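Side-chain contacts in Pdx2 protein (Plasmodium falciparum, PDB 2ABW), which hydrolyses glutamine to glutamate and ammonia and passes the ammonia to the Pdx1 subunit for making pyridoxal 5'-phosphate, the active form of vitamin B6: residues A[64-69]-A[104-109]; A[159-164]-A[183-188]; A[189-194]-A[206-211]. One frame throughout, in Å; residues are numbered along the deposited sequence.

Interaction 1 of 3, residues A[64-69]-A[104-109]; sequences ENDTLY and SNFGNK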
loop_
_atom_site.group_PDB
_atom_site.type_symbol
_atom_site.label_atom_id
_atom_site.label_comp_id
_atom_site.label_asym_id
_atom_site.label_seq_id
_atom_site.Cartn_x
_atom_site.Cartn_y
_atom_site.Cartn_z
ATOM N N GLU A 64 10.840 -6.628 19.765
ATOM C CA GLU A 64 10.098 -7.288 20.848
ATOM C C GLU A 64 9.382 -8.537 20.304
ATOM O O GLU A 64 8.181 -8.792 20.571
ATOM C CB GLU A 64 9.132 -6.331 21.561
ATOM C CG GLU A 64 9.817 -5.100 22.144
ATOM C CD GLU A 64 8.876 -4.182 22.936
ATOM O OE1 GLU A 64 8.052 -4.686 23.735
ATOM O OE2 GLU A 64 8.993 -2.938 22.805
ATOM N N ASN A 65 10.187 -9.349 19.635
ATOM C CA ASN A 65 9.778 -10.661 19.217
ATOM C C ASN A 65 8.587 -10.546 18.255
ATOM O O ASN A 65 7.618 -11.249 18.389
ATOM C CB ASN A 65 9.332 -11.482 20.405
ATOM C CG ASN A 65 9.085 -12.900 20.018
ATOM O OD1 ASN A 65 9.734 -13.422 19.087
ATOM N ND2 ASN A 65 8.099 -13.530 20.665
ATOM N N ASP A 66 8.706 -9.659 17.296
ATOM C CA ASP A 66 7.657 -9.489 16.285
ATOM C C ASP A 66 6.305 -9.016 16.824
ATOM O O ASP A 66 5.248 -9.298 16.216
ATOM C CB ASP A 66 7.501 -10.799 15.514
ATOM C CG ASP A 66 8.237 -10.847 14.190
ATOM O OD1 ASP A 66 8.868 -9.846 13.796
ATOM O OD2 ASP A 66 8.208 -11.916 13.473
ATOM N N THR A 67 6.284 -8.186 17.840
ATOM C CA THR A 67 5.033 -7.733 18.441
ATOM C C THR A 67 4.218 -6.977 17.387
ATOM O O THR A 67 3.033 -7.243 17.188
ATOM C CB THR A 67 5.258 -6.875 19.716
ATOM O OG1 THR A 67 5.707 -7.756 20.779
ATOM C CG2 THR A 67 4.008 -6.188 20.148
ATOM N N LEU A 68 4.850 -6.033 16.724
ATOM C CA LEU A 68 4.057 -5.198 15.712
ATOM C C LEU A 68 3.746 -6.018 14.497
ATOM O O LEU A 68 2.652 -5.886 13.929
ATOM C CB LEU A 68 4.809 -3.916 15.331
ATOM C CG LEU A 68 4.134 -2.919 14.482
ATOM C CD1 LEU A 68 2.786 -2.451 15.054
ATOM C CD2 LEU A 68 5.080 -1.684 14.176
ATOM N N TYR A 69 4.663 -6.857 14.011
ATOM C CA TYR A 69 4.414 -7.743 12.874
ATOM C C TYR A 69 3.127 -8.550 13.157
ATOM O O TYR A 69 2.189 -8.601 12.372
ATOM C CB TYR A 69 5.550 -8.704 12.672
ATOM C CG TYR A 69 5.279 -9.705 11.617
ATOM C CD1 TYR A 69 5.363 -9.416 10.261
ATOM C CD2 TYR A 69 4.869 -10.967 11.956
ATOM C CE1 TYR A 69 5.092 -10.349 9.260
ATOM C CE2 TYR A 69 4.505 -11.897 10.948
ATOM C CZ TYR A 69 4.668 -11.624 9.634
ATOM O OH TYR A 69 4.319 -12.541 8.644
ATOM N N SER A 104 16.620 -12.836 5.322
ATOM C CA SER A 104 15.809 -12.303 6.349
ATOM C C SER A 104 15.971 -13.191 7.524
ATOM O O SER A 104 15.948 -14.419 7.422
ATOM C CB SER A 104 14.339 -12.302 5.922
ATOM O OG SER A 104 13.581 -13.173 6.745
ATOM N N ASN A 105 16.095 -12.540 8.658
ATOM C CA ASN A 105 16.051 -13.239 9.902
ATOM C C ASN A 105 14.619 -13.760 10.144
ATOM O O ASN A 105 14.412 -14.494 11.109
ATOM C CB ASN A 105 16.566 -12.305 11.020
ATOM C CG ASN A 105 16.164 -10.872 10.779
ATOM O OD1 ASN A 105 15.091 -10.655 10.240
ATOM N ND2 ASN A 105 17.014 -9.893 11.123
ATOM N N PHE A 106 13.658 -13.434 9.246
ATOM C CA PHE A 106 12.226 -13.828 9.417
ATOM C C PHE A 106 11.596 -14.894 8.471
ATOM O O PHE A 106 10.490 -15.342 8.745
ATOM C CB PHE A 106 11.330 -12.601 9.350
ATOM C CG PHE A 106 12.004 -11.328 9.738
ATOM C CD1 PHE A 106 12.131 -11.001 11.059
ATOM C CD2 PHE A 106 12.468 -10.460 8.784
ATOM C CE1 PHE A 106 12.712 -9.801 11.426
ATOM C CE2 PHE A 106 13.063 -9.278 9.140
ATOM C CZ PHE A 106 13.168 -8.957 10.449
ATOM N N GLY A 107 12.260 -15.265 7.375
ATOM C CA GLY A 107 11.893 -16.462 6.601
ATOM C C GLY A 107 10.518 -16.300 5.985
ATOM O O GLY A 107 10.266 -15.330 5.263
ATOM N N ASN A 108 9.616 -17.264 6.254
ATOM C CA ASN A 108 8.316 -17.154 5.696
ATOM C C ASN A 108 7.475 -16.197 6.516
ATOM O O ASN A 108 6.298 -16.020 6.197
ATOM C CB ASN A 108 7.632 -18.526 5.446
ATOM C CG ASN A 108 7.317 -19.281 6.689
ATOM O OD1 ASN A 108 7.029 -20.501 6.644
ATOM N ND2 ASN A 108 7.363 -18.622 7.796
ATOM N N LYS A 109 8.098 -15.503 7.480
ATOM C CA LYS A 109 7.396 -14.425 8.159
ATOM C C LYS A 109 7.817 -13.065 7.587
ATOM O O LYS A 109 7.570 -12.081 8.223
ATOM C CB LYS A 109 7.591 -14.494 9.685
ATOM C CG LYS A 109 6.854 -15.680 10.445
ATOM C CD LYS A 109 6.803 -15.570 12.019
ATOM C CE LYS A 109 6.020 -14.321 12.628
ATOM N NZ LYS A 109 6.324 -13.823 14.138
#
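The salt bridge from Lys109 NZ to Asp66 OD2, 2.8 Å long, ties helix 63-77 to the loop that leads from strand 94-98 to strand 115-120 in this class I glutamine amidotransferase fold. The two side chains approach from opposite directions, and the ammonium group uses the anti lone pair of OD2, the one turned away from OD1. The other oxygen, OD1, pairs with the guanidinium of Arg58, so that each oxygen of Asp66 has a cation of its own, which would probably stabilise the charged form. Lys109 NZ adds a weak bond to Asn70 OD1.

Tyr69, about one helical turn further on, shows how a ring can use both ends of a lysine. Its CG lies anti to the backbone N (chi1 174°), which carries the ring out toward the loop. There CE2 meets Lys109 CE at 3.3 Å, while CE1 stands 3.2 Å from Lys109 O, which approaches obliquely. Both lysine atoms lie on the same side of the ring plane, and a bend in the lysine chain at chi3 (62°) helps bring CE over to the aromatic carbons while NZ goes on to the carboxylate. The phenol OH makes its hydrogen bond with Ser111 O.

Arg58 binds the group together, since it also donates to Lys109 O and makes cation-pi contacts with Tyr69 and Phe106. The loop has bracing of its own: in an ST motif, Ser104 OG accepts from Gly107 N at 2.6 Å, and Lys109 N bonds Phe106 O. The Phe106 side chain, about 9 Å from that of the glutamine-binding Ser54, has its CD1 4.4 Å from Asp66 OD1, while Asn105 CG sits 3.5 Å above its ring plane, toward the rim.

Interaction 2 of 3, residues A[159-164]-A[183-188]; sequences REILSD and AAVEQN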
loop_
_atom_site.group_PDB
_atom_site.type_symbol
_atom_site.label_atom_id
_atom_site.label_comp_id
_atom_site.label_asym_id
_atom_site.label_seq_id
_atom_site.Cartn_x
_atom_site.Cartn_y
_atom_site.Cartn_z
ATOM N N ARG A 159 4.521 -9.757 -11.075
ATOM C CA ARG A 159 4.770 -10.736 -12.069
ATOM C C ARG A 159 3.579 -11.652 -12.235
ATOM O O ARG A 159 3.368 -12.191 -13.347
ATOM C CB ARG A 159 5.984 -11.532 -11.738
ATOM C CG ARG A 159 6.431 -12.515 -12.841
ATOM C CD ARG A 159 7.771 -13.145 -12.540
ATOM N NE ARG A 159 7.753 -14.120 -11.459
ATOM C CZ ARG A 159 7.239 -15.340 -11.562
ATOM N NH1 ARG A 159 6.573 -15.734 -12.631
ATOM N NH2 ARG A 159 7.260 -16.122 -10.525
ATOM N N GLU A 160 2.877 -11.970 -11.151
ATOM C CA GLU A 160 1.765 -12.943 -11.206
ATOM C C GLU A 160 0.589 -12.466 -10.335
ATOM O O GLU A 160 0.804 -12.089 -9.191
ATOM C CB GLU A 160 2.199 -14.301 -10.675
ATOM C CG GLU A 160 3.379 -14.930 -11.399
ATOM C CD GLU A 160 3.804 -16.294 -10.832
ATOM O OE1 GLU A 160 3.745 -16.432 -9.566
ATOM O OE2 GLU A 160 4.118 -17.180 -11.653
ATOM N N ILE A 161 -0.622 -12.672 -10.843
ATOM C CA ILE A 161 -1.856 -12.618 -10.048
ATOM C C ILE A 161 -2.179 -14.084 -9.730
ATOM O O ILE A 161 -2.231 -14.916 -10.656
ATOM C CB ILE A 161 -2.969 -11.966 -10.833
ATOM C CG1 ILE A 161 -2.619 -10.523 -11.229
ATOM C CG2 ILE A 161 -4.298 -11.962 -10.070
ATOM C CD1 ILE A 161 -2.210 -9.584 -10.100
ATOM N N LEU A 162 -2.509 -14.354 -8.464
ATOM C CA LEU A 162 -2.596 -15.740 -7.987
ATOM C C LEU A 162 -4.010 -16.144 -7.567
ATOM O O LEU A 162 -4.228 -17.280 -7.138
ATOM C CB LEU A 162 -1.603 -16.002 -6.892
ATOM C CG LEU A 162 -0.132 -15.789 -7.217
ATOM C CD1 LEU A 162 0.740 -15.853 -5.998
ATOM C CD2 LEU A 162 0.353 -16.696 -8.342
ATOM N N SER A 163 -4.971 -15.250 -7.669
ATOM C CA SER A 163 -6.354 -15.544 -7.223
ATOM C C SER A 163 -7.293 -14.734 -8.029
ATOM O O SER A 163 -6.993 -13.578 -8.412
ATOM C CB SER A 163 -6.528 -15.114 -5.772
ATOM O OG SER A 163 -7.883 -15.138 -5.362
ATOM N N ASP A 164 -8.461 -15.303 -8.346
ATOM C CA ASP A 164 -9.498 -14.486 -8.953
ATOM C C ASP A 164 -10.082 -13.412 -8.029
ATOM O O ASP A 164 -10.831 -12.516 -8.505
ATOM C CB ASP A 164 -10.687 -15.344 -9.416
ATOM C CG ASP A 164 -10.311 -16.311 -10.521
ATOM O OD1 ASP A 164 -9.665 -15.896 -11.521
ATOM O OD2 ASP A 164 -10.681 -17.499 -10.400
ATOM N N ALA A 183 -0.117 -1.760 -12.173
ATOM C CA ALA A 183 0.276 -0.698 -11.281
ATOM C C ALA A 183 -0.398 -0.759 -9.887
ATOM O O ALA A 183 0.180 -0.296 -8.921
ATOM C CB ALA A 183 0.052 0.693 -11.952
ATOM N N ALA A 184 -1.638 -1.229 -9.843
ATOM C CA ALA A 184 -2.425 -1.239 -8.615
ATOM C C ALA A 184 -3.320 -2.428 -8.639
ATOM O O ALA A 184 -3.898 -2.847 -9.655
ATOM C CB ALA A 184 -3.214 -0.002 -8.529
ATOM N N VAL A 185 -3.410 -3.077 -7.470
ATOM C CA VAL A 185 -4.311 -4.221 -7.266
ATOM C C VAL A 185 -5.091 -4.014 -5.987
ATOM O O VAL A 185 -4.628 -3.292 -5.079
ATOM C CB VAL A 185 -3.533 -5.560 -7.155
ATOM C CG1 VAL A 185 -2.966 -5.923 -8.553
ATOM C CG2 VAL A 185 -2.433 -5.577 -6.119
ATOM N N GLU A 186 -6.225 -4.674 -5.904
ATOM C CA GLU A 186 -7.040 -4.602 -4.699
ATOM C C GLU A 186 -7.584 -5.988 -4.421
ATOM O O GLU A 186 -8.089 -6.673 -5.330
ATOM C CB GLU A 186 -8.158 -3.559 -4.922
ATOM C CG GLU A 186 -8.974 -3.271 -3.626
ATOM C CD GLU A 186 -9.853 -2.029 -3.769
ATOM O OE1 GLU A 186 -10.082 -1.589 -4.934
ATOM O OE2 GLU A 186 -10.407 -1.559 -2.789
ATOM N N GLN A 187 -7.566 -6.410 -3.177
ATOM C CA GLN A 187 -8.074 -7.752 -2.823
ATOM C C GLN A 187 -8.681 -7.608 -1.424
ATOM O O GLN A 187 -7.939 -7.319 -0.499
ATOM C CB GLN A 187 -6.986 -8.814 -2.767
ATOM C CG GLN A 187 -7.578 -10.216 -2.518
ATOM C CD GLN A 187 -6.566 -11.263 -2.526
ATOM O OE1 GLN A 187 -5.363 -11.007 -2.776
ATOM N NE2 GLN A 187 -7.016 -12.501 -2.187
ATOM N N ASN A 188 -10.003 -7.774 -1.348
ATOM C CA ASN A 188 -10.684 -7.670 -0.048
ATOM C C ASN A 188 -10.295 -6.300 0.548
ATOM O O ASN A 188 -10.389 -5.290 -0.177
ATOM C CB ASN A 188 -10.335 -8.820 0.862
ATOM C CG ASN A 188 -10.623 -10.187 0.284
ATOM O OD1 ASN A 188 -11.728 -10.428 -0.118
ATOM N ND2 ASN A 188 -9.582 -11.060 0.192
#
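Val185 and Ile161 make the apolar half of this contact, in which strand 157-161 and the loop after it meet strand 180-187 through side chains alone. Their CA atoms are 9.2 Å apart, well beyond strand pairing, although the two segments run in much the same direction here. Val185 CG1, anti to its own carbonyl carbon (chi1 -71°), touches Ile161 CD1 at 4.0 Å. The two side chains pass one another pointing opposite ways, and the tip of the isoleucine does the touching, folded at both chi1 (-60°) and chi2 (-54°).

Glu186 alternates to the other face of the strand, as expected of an extended chain, and its carboxylate is held there by Tyr208 OH and Lys212 NZ.

Gln187 returns to the near face and brings its NE2 near the hydroxyl of Ser163. Ser163 OG and Gln187 NE2 stand 4.2 Å apart, a packing distance; each polar group has its partner in another residue: the serine oxygen accepts from Glu165 N, the glutamine NE2 donates to Glu165 OE1, and Gln187 OE1 accepts from Asp116 N. An amide engaged at both ends in this way is fixed in its rotation. Asn188 ND2 gives Glu165 OE1 a second donor, so one carboxylate oxygen gathers the end of strand 180-187 and the start of the following turn.

Val166 packs against Ile161, Val185 and the Gln187 side chain, and Ile117 also touches Ile161. In the fold, strand 157-161 is an edge of the three-stranded sheet, bonded to strand 115-120 through a classic beta bulge in which Arg159 and Glu160 both face Thr118, whereas strand 180-187 lies inside the large mixed sheet between strands 167-174 and 190-193, with helix 204-219 reached from its other face through Glu186.

Interaction 3 of 3, residues A[189-194]-A[206-211]; sequences NCLGTV and QQYFYE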
loop_
_atom_site.group_PDB
_atom_site.type_symbol
_atom_site.label_atom_id
_atom_site.label_comp_id
_atom_site.label_asym_id
_atom_site.label_seq_id
_atom_site.Cartn_x
_atom_site.Cartn_y
_atom_site.Cartn_z
ATOM N N ASN A 189 -9.798 -6.267 1.789
ATOM C CA ASN A 189 -9.439 -5.042 2.462
ATOM C C ASN A 189 -8.084 -4.410 2.130
ATOM O O ASN A 189 -7.678 -3.396 2.725
ATOM C CB ASN A 189 -9.507 -5.255 3.972
ATOM C CG ASN A 189 -8.671 -6.407 4.444
ATOM O OD1 ASN A 189 -8.828 -7.522 3.960
ATOM N ND2 ASN A 189 -7.772 -6.178 5.463
ATOM N N CYS A 190 -7.363 -5.005 1.177
ATOM C CA CYS A 190 -6.016 -4.622 0.810
ATOM C C CYS A 190 -5.874 -3.944 -0.536
ATOM O O CYS A 190 -6.440 -4.391 -1.519
ATOM C CB CYS A 190 -5.114 -5.851 0.778
ATOM S SG CYS A 190 -5.044 -6.730 2.392
ATOM N N LEU A 191 -5.119 -2.859 -0.566
ATOM C CA LEU A 191 -4.823 -2.130 -1.766
ATOM C C LEU A 191 -3.360 -2.086 -1.888
ATOM O O LEU A 191 -2.631 -1.841 -0.919
ATOM C CB LEU A 191 -5.365 -0.688 -1.641
ATOM C CG LEU A 191 -5.026 0.331 -2.698
ATOM C CD1 LEU A 191 -5.703 -0.083 -4.052
ATOM C CD2 LEU A 191 -5.482 1.717 -2.274
ATOM N N GLY A 192 -2.825 -2.287 -3.081
ATOM C CA GLY A 192 -1.407 -2.247 -3.300
ATOM C C GLY A 192 -1.094 -1.451 -4.574
ATOM O O GLY A 192 -1.719 -1.667 -5.610
ATOM N N THR A 193 -0.081 -0.580 -4.474
ATOM C CA THR A 193 0.400 0.233 -5.617
ATOM C C THR A 193 1.878 0.158 -5.706
ATOM O O THR A 193 2.582 0.091 -4.669
ATOM C CB THR A 193 -0.069 1.674 -5.438
ATOM O OG1 THR A 193 0.330 2.195 -4.140
ATOM C CG2 THR A 193 -1.611 1.764 -5.616
ATOM N N VAL A 194 2.396 0.049 -6.936
ATOM C CA VAL A 194 3.851 -0.053 -7.118
ATOM C C VAL A 194 4.539 1.304 -7.213
ATOM O O VAL A 194 5.788 1.402 -7.232
ATOM C CB VAL A 194 4.195 -0.902 -8.346
ATOM C CG1 VAL A 194 3.484 -2.282 -8.320
ATOM C CG2 VAL A 194 3.779 -0.140 -9.648
ATOM N N GLN A 206 -5.200 8.489 -2.643
ATOM C CA GLN A 206 -5.507 8.844 -1.274
ATOM C C GLN A 206 -7.015 8.955 -1.061
ATOM O O GLN A 206 -7.595 8.448 -0.065
ATOM C CB GLN A 206 -4.833 10.176 -0.860
ATOM C CG GLN A 206 -3.320 10.027 -0.717
ATOM C CD GLN A 206 -2.534 10.113 -1.995
ATOM O OE1 GLN A 206 -3.108 10.416 -3.016
ATOM N NE2 GLN A 206 -1.210 9.902 -1.904
ATOM N N GLN A 207 -7.688 9.599 -1.960
ATOM C CA GLN A 207 -9.139 9.741 -1.897
ATOM C C GLN A 207 -9.811 8.394 -1.962
ATOM O O GLN A 207 -10.741 8.118 -1.184
ATOM C CB GLN A 207 -9.591 10.647 -3.008
ATOM C CG GLN A 207 -11.107 10.893 -2.839
ATOM C CD GLN A 207 -11.698 11.786 -3.928
ATOM O OE1 GLN A 207 -10.992 12.260 -4.849
ATOM N NE2 GLN A 207 -12.962 11.991 -3.838
ATOM N N TYR A 208 -9.375 7.534 -2.861
ATOM C CA TYR A 208 -9.937 6.183 -3.001
ATOM C C TYR A 208 -9.743 5.389 -1.721
ATOM O O TYR A 208 -10.652 4.713 -1.214
ATOM C CB TYR A 208 -9.246 5.457 -4.116
ATOM C CG TYR A 208 -9.823 4.130 -4.418
ATOM C CD1 TYR A 208 -11.075 4.031 -5.040
ATOM C CD2 TYR A 208 -9.185 2.983 -4.134
ATOM C CE1 TYR A 208 -11.608 2.784 -5.340
ATOM C CE2 TYR A 208 -9.689 1.760 -4.481
ATOM C CZ TYR A 208 -10.898 1.657 -5.077
ATOM O OH TYR A 208 -11.508 0.433 -5.441
ATOM N N PHE A 209 -8.545 5.464 -1.177
ATOM C CA PHE A 209 -8.273 4.688 0.079
ATOM C C PHE A 209 -9.108 5.292 1.218
ATOM O O PHE A 209 -9.654 4.533 2.033
ATOM C CB PHE A 209 -6.807 4.676 0.450
ATOM C CG PHE A 209 -6.521 3.791 1.642
ATOM C CD1 PHE A 209 -6.743 2.404 1.514
ATOM C CD2 PHE A 209 -6.035 4.251 2.842
ATOM C CE1 PHE A 209 -6.550 1.585 2.594
ATOM C CE2 PHE A 209 -5.827 3.412 3.905
ATOM C CZ PHE A 209 -6.103 2.119 3.775
ATOM N N TYR A 210 -9.250 6.597 1.309
ATOM C CA TYR A 210 -10.108 7.188 2.339
ATOM C C TYR A 210 -11.540 6.602 2.224
ATOM O O TYR A 210 -12.142 6.206 3.241
ATOM C CB TYR A 210 -10.139 8.687 2.172
ATOM C CG TYR A 210 -11.161 9.290 3.064
ATOM C CD1 TYR A 210 -10.943 9.513 4.400
ATOM C CD2 TYR A 210 -12.442 9.578 2.613
ATOM C CE1 TYR A 210 -11.936 10.033 5.224
ATOM C CE2 TYR A 210 -13.434 10.094 3.421
ATOM C CZ TYR A 210 -13.212 10.278 4.755
ATOM O OH TYR A 210 -14.159 10.795 5.665
ATOM N N GLU A 211 -12.115 6.599 1.037
ATOM C CA GLU A 211 -13.458 6.095 0.849
ATOM C C GLU A 211 -13.527 4.614 1.242
ATOM O O GLU A 211 -14.527 4.215 1.855
ATOM C CB GLU A 211 -13.865 6.323 -0.583
ATOM C CG GLU A 211 -14.186 7.738 -0.896
ATOM C CD GLU A 211 -15.455 8.252 -0.263
ATOM O OE1 GLU A 211 -16.357 7.454 0.016
ATOM O OE2 GLU A 211 -15.613 9.455 -0.056
#
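Strand 190-193 and the 206-211 turns of helix 204-219 run antiparallel, with the CA atoms of Leu191 and Phe209 7.9 Å apart, the usual layering of a helix on the central mixed sheet of a class I amidotransferase domain. The contact is wholly apolar across the two segments and rests on a single strand residue. Leu191 points its side chain at the helix, CG anti to the backbone N (chi1 172°), and sends one methyl, CD2, to two consecutive aromatic residues. Phe209 CD1 lies 4.1 Å from it, the leucine and phenylalanine side chains crossing at a slant.

One branch can serve two neighbours because the helix presents consecutive aromatics: Tyr208 and Phe209 both have chi1 near -175°, yet the helical twist sends them out in different directions, with the leucine methyl reaching both. Leu169 widens the patch by touching both Leu191 and Tyr208; Trp84 borders Leu191, and Phe22 of helix 16-23 packs on Phe209. The polar end of Tyr208 belongs to another partnership, a hydrogen bond with Glu186 OE1.

Behind the leucine the strand is held on both sides: its backbone bonds Ile83 and Gly85 of the parallel strand 83-86, and Gly192 bonds Val185 of the antiparallel neighbour. The Leu191 side chain lies near the probable nucleophile elbow that carries Cys87 without touching it. At the tyrosine, Leu191 CD2 comes to the ring edge, near its plane, 4.3 Å from Tyr208 CD2.

Interactions 2 and 3 share the central sheet, their centres 13 Å apart, and are directly joined: Val185 O and Gly192 N are 2.9 Å apart in a probable hydrogen bond between adjacent strands, and Glu186 OE1 lies 2.5 Å from Tyr208 OH. Together they fasten layers to the two faces of that sheet, the three-stranded sheet on one and helix 204-219 on the other. Interaction 1 stands apart, about 25 Å from interaction 3 between centres, and does not touch either. It is also the one nearest the glutamine site, by way of Phe106, whereas interaction 3 lies away from the catalytic residues, although its strand is the neighbour of strand 83-86, which leads to Cys87.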